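Long-range contacts in gluconate kinase (Lactobacillus acidophilus, PDB 3LL3), which probably phosphorylates a sugar substrate such as gluconate or xylulose with ATP, as a member of the FGGY family of carbohydrate kinases: residues G293-N298 and G342-I347; I335-L340 and C479-A484; N379-A384 and K473-Y478. One frame throughout, in Å; residues are numbered along the deposited sequence.

Interaction 1. Residues G293-N298 and G342-I347; sequences GGPVNN and GERAPI. With DXP (1-deoxy-D-xylulose-5-phosphate), chain D; XUL (D-xylulose), chain E.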
loop_
_atom_site.group_PDB
_atom_site.type_symbol
_atom_site.label_atom_id
_atom_site.label_comp_id
_atom_site.label_asym_id
_atom_site.label_seq_id
_atom_site.Cartn_x
_atom_site.Cartn_y
_atom_site.Cartn_z
ATOM N N GLY A 293 -5.777 16.366 -23.479
ATOM C CA GLY A 293 -5.964 16.221 -22.052
ATOM C C GLY A 293 -6.057 14.815 -21.524
ATOM O O GLY A 293 -6.078 13.829 -22.289
ATOM N N GLY A 294 -6.105 14.745 -20.197
ATOM C CA GLY A 294 -6.294 13.508 -19.470
ATOM C C GLY A 294 -7.426 13.667 -18.464
ATOM O O GLY A 294 -7.345 14.494 -17.551
ATOM N N PRO A 295 -8.503 12.896 -18.638
ATOM C CA PRO A 295 -9.525 12.845 -17.594
ATOM C C PRO A 295 -9.027 11.883 -16.507
ATOM O O PRO A 295 -8.539 10.818 -16.823
ATOM C CB PRO A 295 -10.731 12.244 -18.311
ATOM C CG PRO A 295 -10.191 11.619 -19.589
ATOM C CD PRO A 295 -8.735 11.907 -19.707
ATOM N N VAL A 296 -9.112 12.279 -15.246
ATOM C CA VAL A 296 -8.542 11.484 -14.153
ATOM C C VAL A 296 -9.643 11.195 -13.141
ATOM O O VAL A 296 -10.246 12.132 -12.579
ATOM C CB VAL A 296 -7.392 12.254 -13.475
ATOM C CG1 VAL A 296 -6.822 11.462 -12.315
ATOM C CG2 VAL A 296 -6.287 12.567 -14.478
ATOM N N ASN A 297 -9.927 9.916 -12.914
ATOM C CA ASN A 297 -11.024 9.535 -12.018
ATOM C C ASN A 297 -10.773 9.947 -10.567
ATOM O O ASN A 297 -11.680 10.427 -9.872
ATOM C CB ASN A 297 -11.267 8.019 -12.038
ATOM C CG ASN A 297 -11.606 7.482 -13.430
ATOM O OD1 ASN A 297 -12.058 8.222 -14.306
ATOM N ND2 ASN A 297 -11.401 6.173 -13.624
ATOM N N ASN A 298 -9.540 9.725 -10.126
ATOM C CA ASN A 298 -9.224 9.673 -8.704
ATOM C C ASN A 298 -8.823 11.000 -8.109
ATOM O O ASN A 298 -7.657 11.219 -7.757
ATOM C CB ASN A 298 -8.166 8.593 -8.466
ATOM C CG ASN A 298 -8.668 7.212 -8.887
ATOM O OD1 ASN A 298 -9.594 6.675 -8.285
ATOM N ND2 ASN A 298 -8.081 6.655 -9.937
ATOM N N GLY A 342 -10.246 2.246 -10.429
ATOM C CA GLY A 342 -9.596 2.070 -11.717
ATOM C C GLY A 342 -9.154 3.456 -12.159
ATOM O O GLY A 342 -9.365 4.436 -11.425
ATOM N N GLU A 343 -8.540 3.577 -13.331
ATOM C CA GLU A 343 -8.088 4.902 -13.761
ATOM C C GLU A 343 -8.087 5.084 -15.272
ATOM O O GLU A 343 -7.771 4.146 -16.021
ATOM C CB GLU A 343 -6.686 5.193 -13.191
ATOM C CG GLU A 343 -6.189 6.615 -13.426
ATOM C CD GLU A 343 -7.208 7.656 -12.999
ATOM O OE1 GLU A 343 -8.209 7.879 -13.735
ATOM O OE2 GLU A 343 -7.006 8.257 -11.926
ATOM N N ARG A 344 -8.450 6.285 -15.720
ATOM C CA ARG A 344 -8.265 6.656 -17.110
ATOM C C ARG A 344 -6.858 7.251 -17.237
ATOM O O ARG A 344 -5.894 6.547 -16.976
ATOM C CB ARG A 344 -9.417 7.550 -17.610
ATOM C CG ARG A 344 -10.690 6.717 -17.841
ATOM C CD ARG A 344 -11.938 7.540 -18.174
ATOM N NE ARG A 344 -12.355 8.340 -17.030
ATOM C CZ ARG A 344 -13.039 9.478 -17.122
ATOM N NH1 ARG A 344 -13.389 9.949 -18.310
ATOM N NH2 ARG A 344 -13.362 10.152 -16.021
ATOM N N ALA A 345 -6.701 8.513 -17.618
ATOM C CA ALA A 345 -5.348 9.069 -17.643
ATOM C C ALA A 345 -4.821 9.093 -16.215
ATOM O O ALA A 345 -5.594 9.353 -15.300
ATOM C CB ALA A 345 -5.333 10.476 -18.221
ATOM N N PRO A 346 -3.511 8.823 -16.023
ATOM C CA PRO A 346 -2.527 8.517 -17.072
ATOM C C PRO A 346 -2.323 7.027 -17.408
ATOM O O PRO A 346 -1.705 6.738 -18.433
ATOM C CB PRO A 346 -1.239 9.086 -16.479
ATOM C CG PRO A 346 -1.367 8.729 -15.027
ATOM C CD PRO A 346 -2.864 8.855 -14.695
ATOM N N ILE A 347 -2.833 6.099 -16.600
ATOM C CA ILE A 347 -2.507 4.682 -16.818
ATOM C C ILE A 347 -3.509 3.882 -17.674
ATOM O O ILE A 347 -3.181 2.810 -18.164
ATOM C CB ILE A 347 -2.274 3.938 -15.490
ATOM C CG1 ILE A 347 -3.518 3.990 -14.614
ATOM C CG2 ILE A 347 -1.089 4.534 -14.734
ATOM C CD1 ILE A 347 -3.458 3.007 -13.441
HETATM C C1 DXP D . -15.222 -2.085 -13.146
HETATM C C2 DXP D . -15.249 -0.949 -12.082
HETATM C C3 DXP D . -15.657 0.460 -12.581
HETATM C C4 DXP D . -14.712 0.838 -13.741
HETATM C C5 DXP D . -14.481 2.281 -14.253
HETATM O O2 DXP D . -14.639 -1.077 -11.073
HETATM O O3 DXP D . -15.818 1.336 -11.536
HETATM O O4 DXP D . -13.530 0.123 -13.573
HETATM O O5 DXP D . -13.154 2.690 -14.459
HETATM P P DXP D . -12.541 3.525 -15.757
HETATM O O2P DXP D . -12.253 2.513 -16.952
HETATM O O1P DXP D . -13.458 4.804 -16.059
HETATM O O3P DXP D . -11.226 3.963 -15.481
HETATM C C1 XUL E . -13.690 14.977 -21.229
HETATM C C2 XUL E . -13.930 13.464 -21.087
HETATM C C3 XUL E . -15.007 12.930 -20.101
HETATM C C4 XUL E . -16.003 13.978 -19.566
HETATM C C5 XUL E . -17.019 14.464 -20.617
HETATM O O1 XUL E . -12.399 15.301 -20.771
HETATM O O2 XUL E . -13.239 12.696 -21.714
HETATM O O3 XUL E . -14.372 12.377 -18.975
HETATM O O4 XUL E . -16.704 13.384 -18.498
HETATM O O5 XUL E . -18.184 14.964 -20.007
#

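Interaction 2. Residues I335-L340 and C479-A484; sequences IFLPYL and CEIRNA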
loop_
_atom_site.group_PDB
_atom_site.type_symbol
_atom_site.label_atom_id
_atom_site.label_comp_id
_atom_site.label_asym_id
_atom_site.label_seq_id
_atom_site.Cartn_x
_atom_site.Cartn_y
_atom_site.Cartn_z
ATOM N N ILE A 335 4.587 6.255 -0.442
ATOM C CA ILE A 335 3.895 6.401 -1.719
ATOM C C ILE A 335 2.439 5.921 -1.642
ATOM O O ILE A 335 2.158 4.826 -1.135
ATOM C CB ILE A 335 4.601 5.622 -2.840
ATOM C CG1 ILE A 335 5.966 6.244 -3.141
ATOM C CG2 ILE A 335 3.712 5.582 -4.111
ATOM C CD1 ILE A 335 5.910 7.738 -3.410
ATOM N N PHE A 336 1.525 6.747 -2.146
ATOM C CA PHE A 336 0.127 6.370 -2.289
ATOM C C PHE A 336 -0.247 6.405 -3.761
ATOM O O PHE A 336 -0.296 7.487 -4.361
ATOM C CB PHE A 336 -0.791 7.309 -1.504
ATOM C CG PHE A 336 -2.259 6.962 -1.617
ATOM C CD1 PHE A 336 -2.780 5.833 -0.988
ATOM C CD2 PHE A 336 -3.124 7.766 -2.339
ATOM C CE1 PHE A 336 -4.139 5.519 -1.084
ATOM C CE2 PHE A 336 -4.470 7.461 -2.442
ATOM C CZ PHE A 336 -4.983 6.341 -1.824
ATOM N N LEU A 337 -0.487 5.234 -4.349
ATOM C CA LEU A 337 -1.050 5.193 -5.703
ATOM C C LEU A 337 -2.572 5.316 -5.561
ATOM O O LEU A 337 -3.206 4.485 -4.921
ATOM C CB LEU A 337 -0.659 3.903 -6.439
ATOM C CG LEU A 337 0.837 3.578 -6.585
ATOM C CD1 LEU A 337 1.070 2.248 -7.330
ATOM C CD2 LEU A 337 1.558 4.711 -7.295
ATOM N N PRO A 338 -3.162 6.373 -6.145
ATOM C CA PRO A 338 -4.553 6.744 -5.833
ATOM C C PRO A 338 -5.630 6.005 -6.628
ATOM O O PRO A 338 -6.788 6.422 -6.585
ATOM C CB PRO A 338 -4.619 8.228 -6.207
ATOM C CG PRO A 338 -3.482 8.465 -7.141
ATOM C CD PRO A 338 -2.517 7.313 -7.074
ATOM N N TYR A 339 -5.279 4.928 -7.318
ATOM C CA TYR A 339 -6.211 4.352 -8.287
ATOM C C TYR A 339 -7.377 3.564 -7.700
ATOM O O TYR A 339 -7.635 2.446 -8.135
ATOM C CB TYR A 339 -5.465 3.460 -9.255
ATOM C CG TYR A 339 -4.141 4.004 -9.714
ATOM C CD1 TYR A 339 -4.032 5.270 -10.275
ATOM C CD2 TYR A 339 -3.009 3.218 -9.655
ATOM C CE1 TYR A 339 -2.801 5.739 -10.733
ATOM C CE2 TYR A 339 -1.793 3.677 -10.082
ATOM C CZ TYR A 339 -1.689 4.931 -10.629
ATOM O OH TYR A 339 -0.447 5.343 -11.060
ATOM N N LEU A 340 -8.104 4.155 -6.760
ATOM C CA LEU A 340 -9.232 3.469 -6.122
ATOM C C LEU A 340 -10.339 2.989 -7.094
ATOM O O LEU A 340 -10.795 1.860 -7.002
ATOM C CB LEU A 340 -9.805 4.325 -4.979
ATOM C CG LEU A 340 -9.236 4.001 -3.581
ATOM C CD1 LEU A 340 -7.743 4.084 -3.596
ATOM C CD2 LEU A 340 -9.785 4.964 -2.563
ATOM N N CYS A 479 6.810 6.874 -9.532
ATOM C CA CYS A 479 6.740 6.195 -10.820
ATOM C C CYS A 479 7.324 4.781 -10.764
ATOM O O CYS A 479 6.878 3.887 -11.493
ATOM C CB CYS A 479 7.442 7.015 -11.899
ATOM S SG CYS A 479 6.618 8.578 -12.236
ATOM N N GLU A 480 8.329 4.589 -9.918
ATOM C CA GLU A 480 8.909 3.261 -9.743
ATOM C C GLU A 480 7.875 2.311 -9.151
ATOM O O GLU A 480 7.729 1.192 -9.626
ATOM C CB GLU A 480 10.153 3.307 -8.862
ATOM C CG GLU A 480 11.399 3.740 -9.614
ATOM C CD GLU A 480 11.887 2.682 -10.590
ATOM O OE1 GLU A 480 11.963 1.500 -10.179
ATOM O OE2 GLU A 480 12.189 3.030 -11.762
ATOM N N ILE A 481 7.149 2.767 -8.129
ATOM C CA ILE A 481 6.159 1.920 -7.455
ATOM C C ILE A 481 4.969 1.637 -8.385
ATOM O O ILE A 481 4.469 0.512 -8.472
ATOM C CB ILE A 481 5.678 2.556 -6.133
ATOM C CG1 ILE A 481 6.869 2.845 -5.210
ATOM C CG2 ILE A 481 4.651 1.669 -5.443
ATOM C CD1 ILE A 481 7.844 1.691 -5.038
ATOM N N ARG A 482 4.535 2.657 -9.108
ATOM C CA ARG A 482 3.486 2.471 -10.111
ATOM C C ARG A 482 3.897 1.436 -11.163
ATOM O O ARG A 482 3.119 0.523 -11.504
ATOM C CB ARG A 482 3.112 3.815 -10.745
ATOM C CG ARG A 482 2.459 3.731 -12.088
ATOM C CD ARG A 482 3.484 4.031 -13.173
ATOM N NE ARG A 482 3.364 5.400 -13.605
ATOM C CZ ARG A 482 4.299 6.084 -14.259
ATOM N NH1 ARG A 482 5.470 5.546 -14.562
ATOM N NH2 ARG A 482 4.045 7.329 -14.607
ATOM N N ASN A 483 5.124 1.568 -11.660
ATOM C CA ASN A 483 5.644 0.625 -12.635
ATOM C C ASN A 483 5.684 -0.792 -12.071
ATOM O O ASN A 483 5.361 -1.755 -12.763
ATOM C CB ASN A 483 7.043 1.039 -13.110
ATOM C CG ASN A 483 7.030 2.310 -13.963
ATOM O OD1 ASN A 483 5.979 2.760 -14.440
ATOM N ND2 ASN A 483 8.211 2.895 -14.155
ATOM N N ALA A 484 6.096 -0.917 -10.816
ATOM C CA ALA A 484 6.301 -2.243 -10.222
ATOM C C ALA A 484 4.985 -2.995 -10.130
ATOM O O ALA A 484 4.937 -4.211 -10.292
ATOM C CB ALA A 484 6.943 -2.127 -8.845
#

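Interaction 3. Residues N379-A384 and K473-Y478; sequences NLYDAA and KLFPLY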
loop_
_atom_site.group_PDB
_atom_site.type_symbol
_atom_site.label_atom_id
_atom_site.label_comp_id
_atom_site.label_asym_id
_atom_site.label_seq_id
_atom_site.Cartn_x
_atom_site.Cartn_y
_atom_site.Cartn_z
ATOM N N ASN A 379 -0.500 11.829 -9.285
ATOM C CA ASN A 379 -1.197 11.147 -10.375
ATOM C C ASN A 379 -1.564 12.174 -11.468
ATOM O O ASN A 379 -1.357 11.937 -12.654
ATOM C CB ASN A 379 -2.442 10.461 -9.809
ATOM C CG ASN A 379 -3.230 9.681 -10.854
ATOM O OD1 ASN A 379 -4.461 9.765 -10.892
ATOM N ND2 ASN A 379 -2.539 8.913 -11.682
ATOM N N LEU A 380 -2.085 13.315 -11.032
ATOM C CA LEU A 380 -2.407 14.425 -11.929
ATOM C C LEU A 380 -1.162 14.970 -12.621
ATOM O O LEU A 380 -1.215 15.377 -13.781
ATOM C CB LEU A 380 -3.110 15.548 -11.156
ATOM C CG LEU A 380 -4.561 15.268 -10.735
ATOM C CD1 LEU A 380 -4.964 16.136 -9.531
ATOM C CD2 LEU A 380 -5.531 15.439 -11.881
ATOM N N TYR A 381 -0.044 15.002 -11.905
ATOM C CA TYR A 381 1.190 15.505 -12.492
ATOM C C TYR A 381 1.729 14.507 -13.491
ATOM O O TYR A 381 2.370 14.876 -14.473
ATOM C CB TYR A 381 2.222 15.779 -11.409
ATOM C CG TYR A 381 3.558 16.243 -11.930
ATOM C CD1 TYR A 381 3.691 17.464 -12.592
ATOM C CD2 TYR A 381 4.686 15.475 -11.745
ATOM C CE1 TYR A 381 4.928 17.890 -13.058
ATOM C CE2 TYR A 381 5.919 15.887 -12.197
ATOM C CZ TYR A 381 6.043 17.096 -12.849
ATOM O OH TYR A 381 7.292 17.500 -13.280
ATOM N N ASP A 382 1.468 13.233 -13.215
ATOM C CA ASP A 382 1.817 12.130 -14.112
ATOM C C ASP A 382 1.067 12.326 -15.449
ATOM O O ASP A 382 1.656 12.245 -16.537
ATOM C CB ASP A 382 1.414 10.813 -13.421
ATOM C CG ASP A 382 1.870 9.560 -14.174
ATOM O OD1 ASP A 382 2.486 9.680 -15.247
ATOM O OD2 ASP A 382 1.626 8.442 -13.666
ATOM N N ALA A 383 -0.230 12.601 -15.364
ATOM C CA ALA A 383 -1.032 12.836 -16.570
ATOM C C ALA A 383 -0.576 14.114 -17.274
ATOM O O ALA A 383 -0.359 14.114 -18.472
ATOM C CB ALA A 383 -2.520 12.895 -16.249
ATOM N N ALA A 384 -0.407 15.194 -16.520
ATOM C CA ALA A 384 0.100 16.447 -17.092
ATOM C C ALA A 384 1.431 16.263 -17.836
ATOM O O ALA A 384 1.635 16.812 -18.912
ATOM C CB ALA A 384 0.244 17.505 -16.006
ATOM N N LYS A 473 12.596 14.951 -6.370
ATOM C CA LYS A 473 13.320 13.737 -6.071
ATOM C C LYS A 473 12.365 12.580 -5.770
ATOM O O LYS A 473 12.664 11.422 -6.062
ATOM C CB LYS A 473 14.324 13.956 -4.925
ATOM C CG LYS A 473 14.963 12.666 -4.440
ATOM C CD LYS A 473 16.147 12.902 -3.499
ATOM C CE LYS A 473 16.990 11.634 -3.347
ATOM N NZ LYS A 473 18.280 11.916 -2.666
ATOM N N LEU A 474 11.199 12.893 -5.216
ATOM C CA LEU A 474 10.255 11.850 -4.817
ATOM C C LEU A 474 9.373 11.323 -5.960
ATOM O O LEU A 474 8.946 10.166 -5.928
ATOM C CB LEU A 474 9.385 12.329 -3.657
ATOM C CG LEU A 474 8.325 11.340 -3.160
ATOM C CD1 LEU A 474 8.985 10.052 -2.629
ATOM C CD2 LEU A 474 7.472 12.019 -2.085
ATOM N N PHE A 475 9.098 12.158 -6.966
ATOM C CA PHE A 475 8.283 11.716 -8.100
ATOM C C PHE A 475 8.820 10.469 -8.825
ATOM O O PHE A 475 8.042 9.582 -9.206
ATOM C CB PHE A 475 8.022 12.868 -9.101
ATOM C CG PHE A 475 7.063 12.501 -10.216
ATOM C CD1 PHE A 475 5.797 11.994 -9.931
ATOM C CD2 PHE A 475 7.424 12.671 -11.547
ATOM C CE1 PHE A 475 4.903 11.648 -10.956
ATOM C CE2 PHE A 475 6.547 12.328 -12.575
ATOM C CZ PHE A 475 5.280 11.813 -12.276
ATOM N N PRO A 476 10.143 10.395 -9.037
ATOM C CA PRO A 476 10.656 9.175 -9.672
ATOM C C PRO A 476 10.348 7.918 -8.849
ATOM O O PRO A 476 10.116 6.871 -9.430
ATOM C CB PRO A 476 12.172 9.421 -9.718
ATOM C CG PRO A 476 12.284 10.923 -9.840
ATOM C CD PRO A 476 11.173 11.449 -8.942
ATOM N N LEU A 477 10.363 8.015 -7.526
ATOM C CA LEU A 477 10.017 6.865 -6.691
ATOM C C LEU A 477 8.533 6.509 -6.860
ATOM O O LEU A 477 8.178 5.337 -6.921
ATOM C CB LEU A 477 10.330 7.147 -5.221
ATOM C CG LEU A 477 9.914 6.084 -4.198
ATOM C CD1 LEU A 477 10.542 4.743 -4.514
ATOM C CD2 LEU A 477 10.283 6.541 -2.789
ATOM N N TYR A 478 7.671 7.524 -6.942
ATOM C CA TYR A 478 6.247 7.298 -7.197
ATOM C C TYR A 478 6.076 6.492 -8.490
ATOM O O TYR A 478 5.297 5.546 -8.536
ATOM C CB TYR A 478 5.516 8.637 -7.309
ATOM C CG TYR A 478 4.064 8.558 -7.751
ATOM C CD1 TYR A 478 3.026 8.535 -6.818
ATOM C CD2 TYR A 478 3.736 8.492 -9.101
ATOM C CE1 TYR A 478 1.692 8.468 -7.226
ATOM C CE2 TYR A 478 2.414 8.416 -9.517
ATOM C CZ TYR A 478 1.397 8.400 -8.585
ATOM O OH TYR A 478 0.106 8.313 -9.035
HETATM O O HOH W 1 -0.126 7.882 -11.782
#

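Interaction 1. Residues G293-N298 and G342-I347
N297 OD1 is gripped by two nitrogens of one arginine: R344 NE donates to it at 2.7 Å and R344 NH2 at 2.9 Å. Both bonds lie in the guanidinium plane, and the amide is nearly coplanar with it (24° between planes). R344 NE meets a lone pair of OD1 in the carbonyl plane, whereas NH2 comes almost along the C=O axis. The bend at chi3 (-67°) directs NE toward this oxygen. The remaining nitrogen, R344 NH1, gives a hydrogen bond to O3 of D-xylulose at 2.7 Å, and P295 CB rests over the rim of one guanidinium face. On its other branch, N297 ND2 donates to O3P of 1-deoxy-D-xylulose-5-phosphate (2.9 Å). One asparagine therefore fixes the rotation of the guanidinium that binds xylulose, and itself donates to a phosphate oxygen; the positive guanidinium probably polarises its amide further.

E343 supplies a second polar centre. E343 OE1 accepts the backbone N-H of N297 on its syn lone pair at 2.8 Å and that of R344 on the anti one. E343 OE2 receives N298 ND2 from above the carboxylate plane, and N298 ND2 also reaches the carbonyl O of G342 at 3.0 Å. The carboxylate thus ties the backbone of one segment to that of the other.

Apolar packing closes the far end: A345 CB lies 3.4 Å from G294 CA, where a side chain on the glycine would clash. A weak backbone bond, A345 N to P295 O, runs alongside.

D239, H81 and the N of M80 also hydrogen-bond the xylulose, and H129 the phosphorylated sugar. The strand containing G293-V296 is flanked in its sheet by strands 281-284 and 263-269, while V296, E343 and P346 pack on N379 of helix 365-388.

Interaction 2. Residues I335-L340 and C479-A484
I335 and L337 of a strand pack on I481 and R482 of a helix, a strand-on-helix contact in the C-terminal part of an FGGY kinase. The short axes approach to 9.0 Å and run 48° apart, and no hydrogen bond links the two segments. The first shell is apolar: I335 CG1 meets I481 CG1 at 4.1 Å, and I335 CG2 sits beside I481 CB. L337 reaches further, laying CD1 against the helix backbone at R482 CA (3.7 Å) and CD2 beside R482 CB. Because L337 CD1 also borders I481 CG2, the leucine fits against two successive helix residues.

Two residues beyond L337, Y339 is the centre of an inverse gamma turn, and its CB points toward the helix. The R482 chain leaves with CG anti to the backbone N (chi1 158°), so that its methylene CG faces the phenol oxygen.

In the next shell, Y478 touches L337 and Y339 from the preceding helical turn. Backbone bonds to V357 and S355 hold the strand in its two-stranded antiparallel sheet. F492 of the second subunit packs on I481, which places this layer beside the dimer interface.

The arginine is fixed beyond its methylenes: NH2 forms a salt bridge with D382, and NH1 donates to N483 OD1. At the contact itself, Y339 OH lies 3.5 Å from R482 CG.

Interaction 3. Residues N379-A384 and K473-Y478
The face of the F475 ring receives the edge of Y381, a T-shaped pair with centroids 4.9 Å apart and planes at 68°. Y381 CD2 stands 3.6 Å above the F475 plane, over the ring centre, and the neighbouring CE2 lies toward the rim atom F475 CD2. From the tyrosine's side, F475 CD2 is at the edge, near the ring plane. F475 CZ meanwhile points to the backbone of the partner helix, 3.9 Å from D382 CA. Both aromatic residues have CB pointing toward the partner helix and CG anti to the backbone N (-174° for F475), which places each CG on the side facing that helix. An alanine at F475 would probably open a gap beneath the Y381 edge and beside D382, leaving the tyrosine ring freer to turn.

One turn on from F475 in its own helix, Y478 brings its phenol end to N379, about a turn before D382. Its OH lies 3.4 Å from N379 CA, with N379 CB beside it, while water 1 is at the edge of the ring, in plane. That water donates to D382 OD2 (2.6 Å) and is hydrogen-bonded to Y478 OH at 2.8 Å. The same carboxylate oxygen forms a salt bridge with R482 NH2; its polar link to Y478 OH runs through the water.

The helices cross almost perpendicularly, at -88°, with local axes 11.3 Å apart; this separation is bridged by long aromatic side chains. F417 of helix 407-417 makes a further edge-to-face pair with Y381, and F378, on the same helix as N379, meets the Y478 ring.

Chemically, the contact combines an aromatic edge-to-face pair at F475 with a water-bridged polar end at Y478. No direct hydrogen bond crosses the segments: the water is the polar link between D382 and Y478, while N379 and F378 pack around the tyrosine, and the arginine's charge would be expected to keep D382 ionised.

All three contacts are buried, but their chemistry changes with distance from the chain centre. Interaction 1, about 11 Å from that centre, is polar and lines the sugar sites; interactions 2 and 3, about 24 and 22 Å out, are mainly apolar or aromatic, with polar groups toward their ends and with R482, Y381 and F475 partly exposed. Interactions 2 and 3 share helix 465-485 and are joined directly by the salt bridge between R482 and D382. Helix 365-388 then leads inward, since N379 packs against V296, E343 and P346 of interaction 1. The loop after strand 335-337 makes a second connection, with Y339 of interaction 2 touching I347 and N298 of interaction 1.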